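Local atomic coordinates of VirX1 (Cyanophage Syn10, PDB entry 6QGM), a protein that iodinates diverse substrates as a viral halogenase, probably by flavin-dependent chemistry like that of its relatives in the tryptophan halogenase family. Residues D124-P127 with E128-A131; H166-A169 with E170-G173; P259-R263 with E264-H268; T362-N365 with I366-L369; G378-Q382 with A383-G387. One frame throughout, in Å; residues are numbered along the deposited sequence.

Interaction 1: residues D124-P127 with E128-A131; sequences DFPP and ETFA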
loop_
_atom_site.group_PDB
_atom_site.type_symbol
_atom_site.label_atom_id
_atom_site.label_comp_id
_atom_site.label_asym_id
_atom_site.label_seq_id
_atom_site.Cartn_x
_atom_site.Cartn_y
_atom_site.Cartn_z
ATOM N N ASP B 124 13.204 3.238 -37.354
ATOM C CA ASP B 124 13.680 1.860 -37.047
ATOM C C ASP B 124 12.864 1.210 -35.925
ATOM O O ASP B 124 12.945 -0.030 -35.795
ATOM C CB ASP B 124 15.162 1.861 -36.677
ATOM C CG ASP B 124 16.055 2.292 -37.820
ATOM O OD1 ASP B 124 15.690 2.000 -38.986
ATOM O OD2 ASP B 124 17.106 2.903 -37.532
ATOM N N PHE B 125 12.122 1.991 -35.135
ATOM C CA PHE B 125 11.445 1.493 -33.903
ATOM C C PHE B 125 10.010 2.011 -33.818
ATOM O O PHE B 125 9.625 2.653 -32.839
ATOM C CB PHE B 125 12.284 1.855 -32.671
ATOM C CG PHE B 125 13.580 1.101 -32.596
ATOM C CD1 PHE B 125 13.630 -0.158 -32.024
ATOM C CD2 PHE B 125 14.744 1.646 -33.107
ATOM C CE1 PHE B 125 14.823 -0.863 -31.986
ATOM C CE2 PHE B 125 15.939 0.947 -33.052
ATOM C CZ PHE B 125 15.975 -0.307 -32.493
ATOM N N PRO B 126 9.150 1.697 -34.805
ATOM C CA PRO B 126 7.719 1.969 -34.677
ATOM C C PRO B 126 7.117 1.151 -33.541
ATOM O O PRO B 126 7.745 0.205 -33.063
ATOM C CB PRO B 126 7.144 1.534 -36.034
ATOM C CG PRO B 126 8.131 0.506 -36.529
ATOM C CD PRO B 126 9.479 1.032 -36.078
ATOM N N PRO B 127 5.887 1.492 -33.082
ATOM C CA PRO B 127 5.256 0.800 -31.946
ATOM C C PRO B 127 5.284 -0.744 -31.988
ATOM O O PRO B 127 5.421 -1.353 -30.932
ATOM C CB PRO B 127 3.813 1.325 -31.998
ATOM C CG PRO B 127 3.930 2.710 -32.613
ATOM C CD PRO B 127 5.064 2.595 -33.610
ATOM N N GLU B 128 5.191 -1.359 -33.174
ATOM C CA GLU B 128 5.152 -2.835 -33.309
ATOM C C GLU B 128 6.501 -3.452 -32.921
ATOM O O GLU B 128 6.549 -4.691 -32.817
ATOM C CB GLU B 128 4.765 -3.278 -34.723
ATOM C CG GLU B 128 5.677 -2.772 -35.823
ATOM C CD GLU B 128 5.228 -1.459 -36.475
ATOM O OE1 GLU B 128 4.488 -0.678 -35.805
ATOM O OE2 GLU B 128 5.640 -1.200 -37.654
ATOM N N THR B 129 7.555 -2.651 -32.720
ATOM C CA THR B 129 8.925 -3.154 -32.432
ATOM C C THR B 129 9.126 -3.400 -30.931
ATOM O O THR B 129 10.095 -4.148 -30.605
ATOM C CB THR B 129 10.041 -2.248 -32.964
ATOM O OG1 THR B 129 9.956 -0.976 -32.314
ATOM C CG2 THR B 129 9.988 -2.118 -34.476
ATOM N N PHE B 130 8.301 -2.821 -30.047
ATOM C CA PHE B 130 8.431 -3.044 -28.582
ATOM C C PHE B 130 8.355 -4.547 -28.298
ATOM O O PHE B 130 9.252 -5.080 -27.581
ATOM C CB PHE B 130 7.384 -2.304 -27.749
ATOM C CG PHE B 130 7.434 -2.690 -26.289
ATOM C CD1 PHE B 130 8.440 -2.214 -25.466
ATOM C CD2 PHE B 130 6.506 -3.583 -25.756
ATOM C CE1 PHE B 130 8.497 -2.597 -24.136
ATOM C CE2 PHE B 130 6.552 -3.948 -24.420
ATOM C CZ PHE B 130 7.557 -3.460 -23.614
ATOM N N ALA B 131 7.328 -5.225 -28.834
ATOM C CA ALA B 131 7.078 -6.658 -28.558
ATOM C C ALA B 131 8.286 -7.483 -29.050
ATOM O O ALA B 131 8.772 -8.345 -28.298
ATOM C CB ALA B 131 5.785 -7.083 -29.208
#
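T129 folds back on P126 to close a type I beta turn that runs from P126 to T129 and leads into helix 129-134. The tight part is centred on one oxygen. P126 O takes T129 OG1 at 2.6 Å, the hydroxyl arriving only 16° off the carbonyl plane, and also T129 N at 2.9 Å. Backbone and side chain of the same threonine thus grip a single acceptor. With OG1 lodged between the backbone N and the carbonyl carbon (chi1 63°), the hydroxyl faces back into the turn, near the plane of the F125 ring and at its edge, while T129 CG2 rests on P126 CD at 3.6 Å. OG1 is held a second time by W114 NE1. The partly exposed side is looser: the E128 chain bends at chi2 and its carboxylate merely rests against the P126 ring. The next bond, F130 N to P127 O at 3.4 Å, is weak. Beyond the turn, F130 meets W114 and F464 edge-to-face and touches helix 462-468, while F125 meets W501 and D124 pairs with R498, both on helix 494-512.

Interaction 2: residues H166-A169 with E170-G173; sequences HIDA and ELFG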
loop_
_atom_site.group_PDB
_atom_site.type_symbol
_atom_site.label_atom_id
_atom_site.label_comp_id
_atom_site.label_asym_id
_atom_site.label_seq_id
_atom_site.Cartn_x
_atom_site.Cartn_y
_atom_site.Cartn_z
ATOM N N HIS B 166 -6.236 -22.399 -28.987
ATOM C CA HIS B 166 -7.612 -22.189 -29.524
ATOM C C HIS B 166 -8.346 -23.527 -29.438
ATOM O O HIS B 166 -7.772 -24.517 -29.890
ATOM C CB HIS B 166 -7.573 -21.674 -30.971
ATOM C CG HIS B 166 -6.773 -20.427 -31.147
ATOM N ND1 HIS B 166 -5.607 -20.394 -31.879
ATOM C CD2 HIS B 166 -6.971 -19.171 -30.712
ATOM C CE1 HIS B 166 -5.135 -19.168 -31.901
ATOM N NE2 HIS B 166 -5.963 -18.392 -31.194
ATOM N N ILE B 167 -9.532 -23.570 -28.840
ATOM C CA ILE B 167 -10.295 -24.831 -28.608
ATOM C C ILE B 167 -11.757 -24.614 -28.995
ATOM O O ILE B 167 -12.249 -23.469 -28.903
ATOM C CB ILE B 167 -10.149 -25.287 -27.142
ATOM C CG1 ILE B 167 -10.903 -24.370 -26.183
ATOM C CG2 ILE B 167 -8.670 -25.413 -26.754
ATOM C CD1 ILE B 167 -10.817 -24.786 -24.736
ATOM N N ASP B 168 -12.420 -25.685 -29.424
ATOM C CA ASP B 168 -13.899 -25.810 -29.427
ATOM C C ASP B 168 -14.273 -26.220 -28.001
ATOM O O ASP B 168 -13.957 -27.365 -27.618
ATOM C CB ASP B 168 -14.345 -26.813 -30.495
ATOM C CG ASP B 168 -15.822 -27.179 -30.507
ATOM O OD1 ASP B 168 -16.459 -27.158 -29.437
ATOM O OD2 ASP B 168 -16.325 -27.514 -31.584
ATOM N N ALA B 169 -14.876 -25.312 -27.228
ATOM C CA ALA B 169 -15.096 -25.484 -25.773
ATOM C C ALA B 169 -16.023 -26.675 -25.491
ATOM O O ALA B 169 -15.792 -27.359 -24.491
ATOM C CB ALA B 169 -15.643 -24.198 -25.214
ATOM N N GLU B 170 -17.031 -26.914 -26.335
ATOM C CA GLU B 170 -18.042 -27.980 -26.104
ATOM C C GLU B 170 -17.355 -29.337 -26.272
ATOM O O GLU B 170 -17.552 -30.220 -25.412
ATOM C CB GLU B 170 -19.255 -27.819 -27.023
ATOM C CG GLU B 170 -20.417 -28.743 -26.649
ATOM C CD GLU B 170 -21.837 -28.249 -26.934
ATOM O OE1 GLU B 170 -22.641 -29.002 -27.579
ATOM O OE2 GLU B 170 -22.163 -27.118 -26.493
ATOM N N LEU B 171 -16.555 -29.490 -27.330
ATOM C CA LEU B 171 -15.798 -30.739 -27.605
ATOM C C LEU B 171 -14.741 -30.950 -26.521
ATOM O O LEU B 171 -14.498 -32.115 -26.166
ATOM C CB LEU B 171 -15.174 -30.672 -29.004
ATOM C CG LEU B 171 -16.163 -30.707 -30.171
ATOM C CD1 LEU B 171 -15.401 -30.948 -31.454
ATOM C CD2 LEU B 171 -17.247 -31.766 -29.977
ATOM N N PHE B 172 -14.154 -29.878 -25.999
ATOM C CA PHE B 172 -13.177 -29.952 -24.885
ATOM C C PHE B 172 -13.872 -30.563 -23.669
ATOM O O PHE B 172 -13.281 -31.469 -23.019
ATOM C CB PHE B 172 -12.567 -28.588 -24.554
ATOM C CG PHE B 172 -11.529 -28.670 -23.466
ATOM C CD1 PHE B 172 -10.344 -29.365 -23.671
ATOM C CD2 PHE B 172 -11.747 -28.100 -22.228
ATOM C CE1 PHE B 172 -9.395 -29.478 -22.664
ATOM C CE2 PHE B 172 -10.776 -28.189 -21.236
ATOM C CZ PHE B 172 -9.605 -28.867 -21.455
ATOM N N GLY B 173 -15.078 -30.070 -23.364
ATOM C CA GLY B 173 -15.924 -30.618 -22.294
ATOM C C GLY B 173 -16.214 -32.090 -22.532
ATOM O O GLY B 173 -16.069 -32.880 -21.589
#
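D168 caps helix 169-181: its CG points away from its own N (chi1 173°), swinging the carboxylate over the amides of E170 and L171. This is the N-cap, where strand 164-168 passes into the helix. D168 OD1 accepts from L171 N at 3.1 Å along an almost straight bond (174°), the N-H coming in 54° above the carboxylate plane. E170 N reaches D168 OD1 only weakly, at 3.2 Å. The other oxygen is engaged as well: D168 OD2 makes a salt bridge with R289 and lies against L171 CG at 3.5 Å, so leucine carbons line one flank of the acid. Both ends of this buried group have partners, and the positive guanidinium and the helix start would be expected to stabilise its negative charge. The backbone carbonyls are used in turn. D168 O receives F172 N at 3.0 Å, and A169 O receives G173 N at 3.0 Å. The apolar side is lighter, with I167 CD1 approaching the F172 ring obliquely, 4.1 Å from F172 CG. Around the junction, H166 and I167 bond through their backbones to T74 and E47, on the two flanking strands, while F172 packs against W67, F53 and, on helix 14-26, M18.

Interaction 3: residues P259-R263 with E264-H268; sequences PYENR and EEEMH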
loop_
_atom_site.group_PDB
_atom_site.type_symbol
_atom_site.label_atom_id
_atom_site.label_comp_id
_atom_site.label_asym_id
_atom_site.label_seq_id
_atom_site.Cartn_x
_atom_site.Cartn_y
_atom_site.Cartn_z
ATOM N N PRO B 259 -15.768 -21.038 -43.009
ATOM C CA PRO B 259 -14.855 -22.021 -43.582
ATOM C C PRO B 259 -13.512 -21.374 -43.960
ATOM O O PRO B 259 -13.487 -20.189 -44.231
ATOM C CB PRO B 259 -15.627 -22.521 -44.815
ATOM C CG PRO B 259 -16.469 -21.346 -45.234
ATOM C CD PRO B 259 -16.862 -20.695 -43.929
ATOM N N TYR B 260 -12.428 -22.157 -43.959
ATOM C CA TYR B 260 -11.095 -21.740 -44.463
ATOM C C TYR B 260 -11.160 -21.619 -45.984
ATOM O O TYR B 260 -11.777 -22.475 -46.622
ATOM C CB TYR B 260 -9.996 -22.728 -44.050
ATOM C CG TYR B 260 -9.536 -22.593 -42.624
ATOM C CD1 TYR B 260 -8.814 -21.494 -42.208
ATOM C CD2 TYR B 260 -9.806 -23.571 -41.692
ATOM C CE1 TYR B 260 -8.400 -21.359 -40.895
ATOM C CE2 TYR B 260 -9.387 -23.466 -40.375
ATOM C CZ TYR B 260 -8.689 -22.346 -39.973
ATOM O OH TYR B 260 -8.284 -22.199 -38.680
ATOM N N GLU B 261 -10.534 -20.573 -46.532
ATOM C CA GLU B 261 -10.276 -20.408 -47.990
ATOM C C GLU B 261 -8.899 -20.999 -48.307
ATOM O O GLU B 261 -8.812 -21.775 -49.256
ATOM C CB GLU B 261 -10.395 -18.937 -48.399
ATOM C CG GLU B 261 -11.835 -18.446 -48.373
ATOM C CD GLU B 261 -12.083 -17.036 -48.855
ATOM O OE1 GLU B 261 -11.140 -16.213 -48.789
ATOM O OE2 GLU B 261 -13.234 -16.782 -49.297
ATOM N N ASN B 262 -7.875 -20.628 -47.535
ATOM C CA ASN B 262 -6.502 -21.192 -47.629
ATOM C C ASN B 262 -6.045 -21.587 -46.221
ATOM O O ASN B 262 -5.379 -20.787 -45.558
ATOM C CB ASN B 262 -5.541 -20.240 -48.343
ATOM C CG ASN B 262 -4.182 -20.865 -48.579
ATOM O OD1 ASN B 262 -3.758 -21.767 -47.853
ATOM N ND2 ASN B 262 -3.474 -20.367 -49.578
ATOM N N ARG B 263 -6.389 -22.809 -45.817
ATOM C CA ARG B 263 -6.291 -23.320 -44.428
ATOM C C ARG B 263 -4.864 -23.220 -43.879
ATOM O O ARG B 263 -4.702 -22.793 -42.728
ATOM C CB ARG B 263 -6.798 -24.756 -44.413
ATOM C CG ARG B 263 -6.803 -25.401 -43.041
ATOM C CD ARG B 263 -7.010 -26.872 -43.270
ATOM N NE ARG B 263 -7.225 -27.570 -42.033
ATOM C CZ ARG B 263 -6.907 -28.833 -41.804
ATOM N NH1 ARG B 263 -6.341 -29.556 -42.753
ATOM N NH2 ARG B 263 -7.161 -29.368 -40.627
ATOM N N GLU B 264 -3.871 -23.653 -44.654
ATOM C CA GLU B 264 -2.433 -23.631 -44.250
ATOM C C GLU B 264 -2.053 -22.177 -43.946
ATOM O O GLU B 264 -1.545 -21.971 -42.841
ATOM C CB GLU B 264 -1.557 -24.228 -45.349
ATOM C CG GLU B 264 -1.767 -25.727 -45.533
ATOM C CD GLU B 264 -0.783 -26.412 -46.472
ATOM O OE1 GLU B 264 0.355 -25.914 -46.606
ATOM O OE2 GLU B 264 -1.146 -27.446 -47.084
ATOM N N GLU B 265 -2.342 -21.228 -44.848
ATOM C CA GLU B 265 -1.974 -19.790 -44.715
ATOM C C GLU B 265 -2.750 -19.115 -43.571
ATOM O O GLU B 265 -2.176 -18.240 -42.904
ATOM C CB GLU B 265 -2.247 -19.017 -46.011
ATOM C CG GLU B 265 -1.199 -19.193 -47.092
ATOM C CD GLU B 265 -1.216 -18.099 -48.172
ATOM O OE1 GLU B 265 -1.606 -16.944 -47.865
ATOM O OE2 GLU B 265 -0.789 -18.360 -49.322
ATOM N N GLU B 266 -4.007 -19.504 -43.355
ATOM C CA GLU B 266 -4.999 -18.748 -42.535
ATOM C C GLU B 266 -4.993 -19.200 -41.073
ATOM O O GLU B 266 -5.360 -18.380 -40.222
ATOM C CB GLU B 266 -6.411 -18.960 -43.072
ATOM C CG GLU B 266 -6.751 -18.156 -44.303
ATOM C CD GLU B 266 -8.257 -18.100 -44.513
ATOM O OE1 GLU B 266 -8.934 -17.338 -43.753
ATOM O OE2 GLU B 266 -8.754 -18.849 -45.389
ATOM N N MET B 267 -4.656 -20.461 -40.802
ATOM C CA MET B 267 -4.720 -21.062 -39.445
ATOM C C MET B 267 -3.606 -20.473 -38.586
ATOM O O MET B 267 -2.570 -21.133 -38.382
ATOM C CB MET B 267 -4.592 -22.585 -39.503
ATOM C CG MET B 267 -4.929 -23.244 -38.202
ATOM S SD MET B 267 -4.617 -25.009 -38.281
ATOM C CE MET B 267 -5.595 -25.440 -39.723
ATOM N N HIS B 268 -3.833 -19.260 -38.082
ATOM C CA HIS B 268 -2.805 -18.448 -37.392
ATOM C C HIS B 268 -2.570 -18.950 -35.967
ATOM O O HIS B 268 -3.526 -19.330 -35.266
ATOM C CB HIS B 268 -3.152 -16.959 -37.472
ATOM C CG HIS B 268 -2.972 -16.419 -38.852
ATOM N ND1 HIS B 268 -3.609 -15.299 -39.292
ATOM C CD2 HIS B 268 -2.250 -16.872 -39.899
ATOM C CE1 HIS B 268 -3.282 -15.071 -40.544
ATOM N NE2 HIS B 268 -2.451 -16.019 -40.936
#
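N262 and E265 meet at the N-cap of the short helix 263-266, where N262 OD1 accepts from E265 N in a long, weak capping bond. A second side chain, E266, does more to fasten the loop before the helix. Its CB sits at the edge of the Y260 ring, 3.6 Å from Y260 CD1. Its CG lies close to N262 O, which also takes the backbone N-H of E266 at 2.9 Å. From there the chain runs extended, antiparallel to the Y260 side chain, with carboxylate and ring nearly perpendicular (85°). At the tip, E266 OE2 collects two backbone amides: E261 N at 2.7 Å, nearly in line with the C-O bond, and N262 N at 2.9 Å, on the lone pair anti to the other oxygen. The remaining oxygen, OE1, pairs with R317. Two consecutive loop N-H groups are pinned to one carboxylate, which fixes the approach to this surface helix. Y260 carries R263 CG over one ring face and gives its hydroxyl to L286. R263 runs alongside M267, its NH2 bonded to W287 O and its guanidinium in a cation-pi contact with W287, and M267 CE touches R263 CG and R263 NE, each at 3.5 Å.

Interaction 4: residues T362-N365 with I366-L369; sequences THEN and IENL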
loop_
_atom_site.group_PDB
_atom_site.type_symbol
_atom_site.label_atom_id
_atom_site.label_comp_id
_atom_site.label_asym_id
_atom_site.label_seq_id
_atom_site.Cartn_x
_atom_site.Cartn_y
_atom_site.Cartn_z
ATOM N N THR B 362 -13.688 -19.374 -15.024
ATOM C CA THR B 362 -13.924 -20.837 -14.867
ATOM C C THR B 362 -12.749 -21.519 -14.143
ATOM O O THR B 362 -13.003 -22.003 -13.020
ATOM C CB THR B 362 -14.245 -21.511 -16.206
ATOM O OG1 THR B 362 -15.285 -20.750 -16.823
ATOM C CG2 THR B 362 -14.662 -22.960 -16.066
ATOM N N HIS B 363 -11.543 -21.599 -14.733
ATOM C CA HIS B 363 -10.436 -22.443 -14.182
ATOM C C HIS B 363 -9.914 -21.837 -12.874
ATOM O O HIS B 363 -9.505 -22.628 -12.012
ATOM C CB HIS B 363 -9.292 -22.759 -15.173
ATOM C CG HIS B 363 -8.783 -21.606 -15.970
ATOM N ND1 HIS B 363 -8.615 -21.681 -17.338
ATOM C CD2 HIS B 363 -8.447 -20.345 -15.622
ATOM C CE1 HIS B 363 -8.184 -20.524 -17.797
ATOM N NE2 HIS B 363 -8.074 -19.689 -16.762
ATOM N N GLU B 364 -9.955 -20.510 -12.712
ATOM C CA GLU B 364 -9.573 -19.825 -11.456
ATOM C C GLU B 364 -10.488 -20.313 -10.333
ATOM O O GLU B 364 -9.969 -20.788 -9.306
ATOM C CB GLU B 364 -9.623 -18.304 -11.636
ATOM C CG GLU B 364 -9.535 -17.511 -10.342
ATOM C CD GLU B 364 -8.172 -17.447 -9.678
ATOM O OE1 GLU B 364 -7.155 -17.953 -10.258
ATOM O OE2 GLU B 364 -8.123 -16.879 -8.581
ATOM N N ASN B 365 -11.800 -20.220 -10.514
ATOM C CA ASN B 365 -12.789 -20.650 -9.487
ATOM C C ASN B 365 -12.655 -22.159 -9.239
ATOM O O ASN B 365 -12.790 -22.564 -8.076
ATOM C CB ASN B 365 -14.211 -20.221 -9.841
ATOM C CG ASN B 365 -14.435 -18.750 -9.539
ATOM O OD1 ASN B 365 -13.477 -18.026 -9.268
ATOM N ND2 ASN B 365 -15.681 -18.302 -9.579
ATOM N N ILE B 366 -12.376 -22.959 -10.271
ATOM C CA ILE B 366 -12.219 -24.435 -10.128
ATOM C C ILE B 366 -11.002 -24.702 -9.241
ATOM O O ILE B 366 -11.147 -25.459 -8.267
ATOM C CB ILE B 366 -12.123 -25.146 -11.492
ATOM C CG1 ILE B 366 -13.452 -25.087 -12.255
ATOM C CG2 ILE B 366 -11.650 -26.583 -11.304
ATOM C CD1 ILE B 366 -13.387 -25.561 -13.682
ATOM N N GLU B 367 -9.858 -24.085 -9.557
ATOM C CA GLU B 367 -8.577 -24.287 -8.819
ATOM C C GLU B 367 -8.723 -23.795 -7.375
ATOM O O GLU B 367 -8.229 -24.497 -6.477
ATOM C CB GLU B 367 -7.388 -23.716 -9.577
ATOM C CG GLU B 367 -7.299 -22.222 -9.714
ATOM C CD GLU B 367 -6.256 -21.740 -10.729
ATOM O OE1 GLU B 367 -5.933 -22.510 -11.689
ATOM O OE2 GLU B 367 -5.769 -20.574 -10.571
ATOM N N ASN B 368 -9.428 -22.686 -7.157
ATOM C CA ASN B 368 -9.693 -22.110 -5.804
ATOM C C ASN B 368 -10.639 -23.017 -4.997
ATOM O O ASN B 368 -10.474 -23.113 -3.757
ATOM C CB ASN B 368 -10.212 -20.673 -5.890
ATOM C CG ASN B 368 -9.185 -19.699 -6.407
ATOM O OD1 ASN B 368 -8.019 -20.049 -6.563
ATOM N ND2 ASN B 368 -9.614 -18.478 -6.684
ATOM N N LEU B 369 -11.583 -23.676 -5.660
ATOM C CA LEU B 369 -12.515 -24.636 -5.012
ATOM C C LEU B 369 -11.752 -25.907 -4.622
ATOM O O LEU B 369 -11.903 -26.347 -3.463
ATOM C CB LEU B 369 -13.655 -24.958 -5.978
ATOM C CG LEU B 369 -14.785 -25.781 -5.378
ATOM C CD1 LEU B 369 -15.375 -25.062 -4.168
ATOM C CD2 LEU B 369 -15.837 -26.069 -6.442
#
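T362 starts the contact, one turn ahead of I366 on helix 360-373. The two side chains lie side by side and point the same way: T362 CG2 touches I366 CD1 at 3.8 Å, while T362 O takes I366 N at 3.0 Å. With T362 OG1 anti to the carbonyl carbon (chi1 -51°), the hydroxyl bonds S15 OG, at the start of helix 14-26, and CG2 is left beside I366. H363 comes next. Its carbonyl accepts E367 N at 2.9 Å, whereas its side chain packs on H52, F53 and F56 of helix 52-59. E364 makes the main polar side-chain contact. Its chain bends at chi2 (74°), carrying the carboxylate forward along the helix toward N368, and N368 ND2 reaches E364 OE2 at 2.9 Å. The two flat groups stand nearly perpendicular, and the N-H meets OE2 from 61° above the carboxylate rather than in its plane. The other oxygen, OE1, is directed toward the E367 carboxylate, which places like charges near each other; K55 forms a long, weak ion pair with E367 that could offset part of this. N365 takes L369 N on its carbonyl, and its own ND2 bonds G343 O. The arrangement is two successive turns of alpha helix with i to i+4 bonds. It lies against the helix after the glycine-rich turn, consistent with the Rossmann-type dinucleotide-binding fold of flavin-dependent halogenases.

Interaction 5: residues G378-Q382 with A383-G387; sequences GYVTQ and AERDG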
loop_
_atom_site.group_PDB
_atom_site.type_symbol
_atom_site.label_atom_id
_atom_site.label_comp_id
_atom_site.label_asym_id
_atom_site.label_seq_id
_atom_site.Cartn_x
_atom_site.Cartn_y
_atom_site.Cartn_z
ATOM N N GLY B 378 -12.640 -31.502 2.799
ATOM C CA GLY B 378 -13.940 -30.951 2.366
ATOM C C GLY B 378 -14.574 -30.049 3.418
ATOM O O GLY B 378 -15.623 -29.440 3.135
ATOM N N TYR B 379 -13.934 -29.917 4.585
ATOM C CA TYR B 379 -14.310 -28.890 5.595
ATOM C C TYR B 379 -13.751 -27.538 5.149
ATOM O O TYR B 379 -12.574 -27.451 4.736
ATOM C CB TYR B 379 -13.862 -29.223 7.018
ATOM C CG TYR B 379 -14.312 -28.189 8.016
ATOM C CD1 TYR B 379 -15.588 -28.216 8.568
ATOM C CD2 TYR B 379 -13.481 -27.141 8.371
ATOM C CE1 TYR B 379 -16.015 -27.243 9.462
ATOM C CE2 TYR B 379 -13.893 -26.153 9.254
ATOM C CZ TYR B 379 -15.162 -26.209 9.813
ATOM O OH TYR B 379 -15.554 -25.241 10.690
ATOM N N VAL B 380 -14.621 -26.528 5.237
ATOM C CA VAL B 380 -14.426 -25.112 4.804
ATOM C C VAL B 380 -15.143 -24.208 5.820
ATOM O O VAL B 380 -16.246 -24.564 6.280
ATOM C CB VAL B 380 -14.972 -24.891 3.377
ATOM C CG1 VAL B 380 -14.852 -23.437 2.943
ATOM C CG2 VAL B 380 -14.326 -25.828 2.360
ATOM N N THR B 381 -14.527 -23.088 6.188
ATOM C CA THR B 381 -15.112 -22.067 7.088
ATOM C C THR B 381 -15.707 -20.948 6.230
ATOM O O THR B 381 -15.341 -20.837 5.045
ATOM C CB THR B 381 -14.059 -21.545 8.071
ATOM O OG1 THR B 381 -12.988 -20.943 7.335
ATOM C CG2 THR B 381 -13.522 -22.643 8.955
ATOM N N GLN B 382 -16.595 -20.146 6.820
ATOM C CA GLN B 382 -17.145 -18.924 6.183
ATOM C C GLN B 382 -15.973 -17.997 5.830
ATOM O O GLN B 382 -16.020 -17.388 4.751
ATOM C CB GLN B 382 -18.168 -18.235 7.084
ATOM C CG GLN B 382 -18.908 -17.097 6.391
ATOM C CD GLN B 382 -19.517 -17.536 5.081
ATOM O OE1 GLN B 382 -20.251 -18.509 5.019
ATOM N NE2 GLN B 382 -19.201 -16.836 4.012
ATOM N N ALA B 383 -14.949 -17.918 6.687
ATOM C CA ALA B 383 -13.725 -17.120 6.446
ATOM C C ALA B 383 -13.097 -17.515 5.098
ATOM O O ALA B 383 -12.731 -16.615 4.330
ATOM C CB ALA B 383 -12.763 -17.303 7.586
ATOM N N GLU B 384 -13.003 -18.816 4.803
ATOM C CA GLU B 384 -12.375 -19.333 3.554
ATOM C C GLU B 384 -13.273 -18.991 2.358
ATOM O O GLU B 384 -12.744 -18.553 1.319
ATOM C CB GLU B 384 -12.095 -20.838 3.668
ATOM C CG GLU B 384 -10.979 -21.197 4.642
ATOM C CD GLU B 384 -10.944 -22.653 5.108
ATOM O OE1 GLU B 384 -11.634 -22.948 6.110
ATOM O OE2 GLU B 384 -10.235 -23.507 4.482
ATOM N N ARG B 385 -14.583 -19.168 2.493
ATOM C CA ARG B 385 -15.565 -18.859 1.415
ATOM C C ARG B 385 -15.552 -17.352 1.113
ATOM O O ARG B 385 -15.614 -16.985 -0.077
ATOM C CB ARG B 385 -16.956 -19.358 1.823
ATOM C CG ARG B 385 -17.039 -20.873 1.964
ATOM C CD ARG B 385 -18.455 -21.385 2.092
ATOM N NE ARG B 385 -19.060 -21.072 3.364
ATOM C CZ ARG B 385 -18.892 -21.752 4.484
ATOM N NH1 ARG B 385 -18.113 -22.820 4.519
ATOM N NH2 ARG B 385 -19.506 -21.343 5.580
ATOM N N ASP B 386 -15.470 -16.513 2.152
ATOM C CA ASP B 386 -15.302 -15.036 2.040
ATOM C C ASP B 386 -13.981 -14.748 1.315
ATOM O O ASP B 386 -13.982 -13.873 0.430
ATOM C CB ASP B 386 -15.437 -14.364 3.411
ATOM C CG ASP B 386 -16.868 -14.392 3.948
ATOM O OD1 ASP B 386 -17.766 -14.737 3.172
ATOM O OD2 ASP B 386 -17.088 -14.063 5.139
ATOM N N GLY B 387 -12.917 -15.487 1.647
ATOM C CA GLY B 387 -11.605 -15.414 0.976
ATOM C C GLY B 387 -11.696 -15.770 -0.492
ATOM O O GLY B 387 -11.069 -15.074 -1.303
#
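T381 and E384 form a capping box at the start of helix 382-408. E384 OE1 receives T381 N at 2.9 Å, from above the carboxylate plane, and T381 OG1 at 2.7 Å on its anti lone pair. In return E384 N makes a weak bond to T381 OG1. The threonine hydroxyl is tucked between its own N and carbonyl carbon (chi1 61°), serving both bonds. Q382 links two side chains of the first helical turn. Its OE1 is gripped side-on by R385 NE at 3.3 Å and R385 NH2 at 3.0 Å, both from the same face of the amide, and Q382 NE2 reaches D386 OD1 at 2.7 Å, in the amide plane of Q382 but from above the D386 carboxylate. The amide is fixed in its rotation, oxygen to the cation and nitrogen to the acid. A second shell holds these groups: R376 makes a salt bridge to E384 OE1, and Q423 of the second subunit accepts from R385 NH2 and donates to V380 O at a subunit interface. The guanidinium has T381 O and Q382 N over one face, and at its edge R385 NH1 bonds V380 O weakly at 3.1 Å.

All five contacts join neighbours along the chain, but their places in the fold differ. Interaction 4 is the buried one, inside a continuous helix, and interaction 3 lies at the surface; the others are intermediate. Interactions 2, 3 and 5 are helix starts with N-caps built on aspartate, asparagine and threonine, whereas interaction 1 enters its helix through a proline-rich turn. Interactions 4 and 5 occupy successive helices, with centres about 14 Å apart, and interaction 5 makes by far the more extensive contact with the second subunit. Interactions 2 and 3 touch through H166 CE1 and H268 O at 3.7 Å, while interaction 1 touches none of the others.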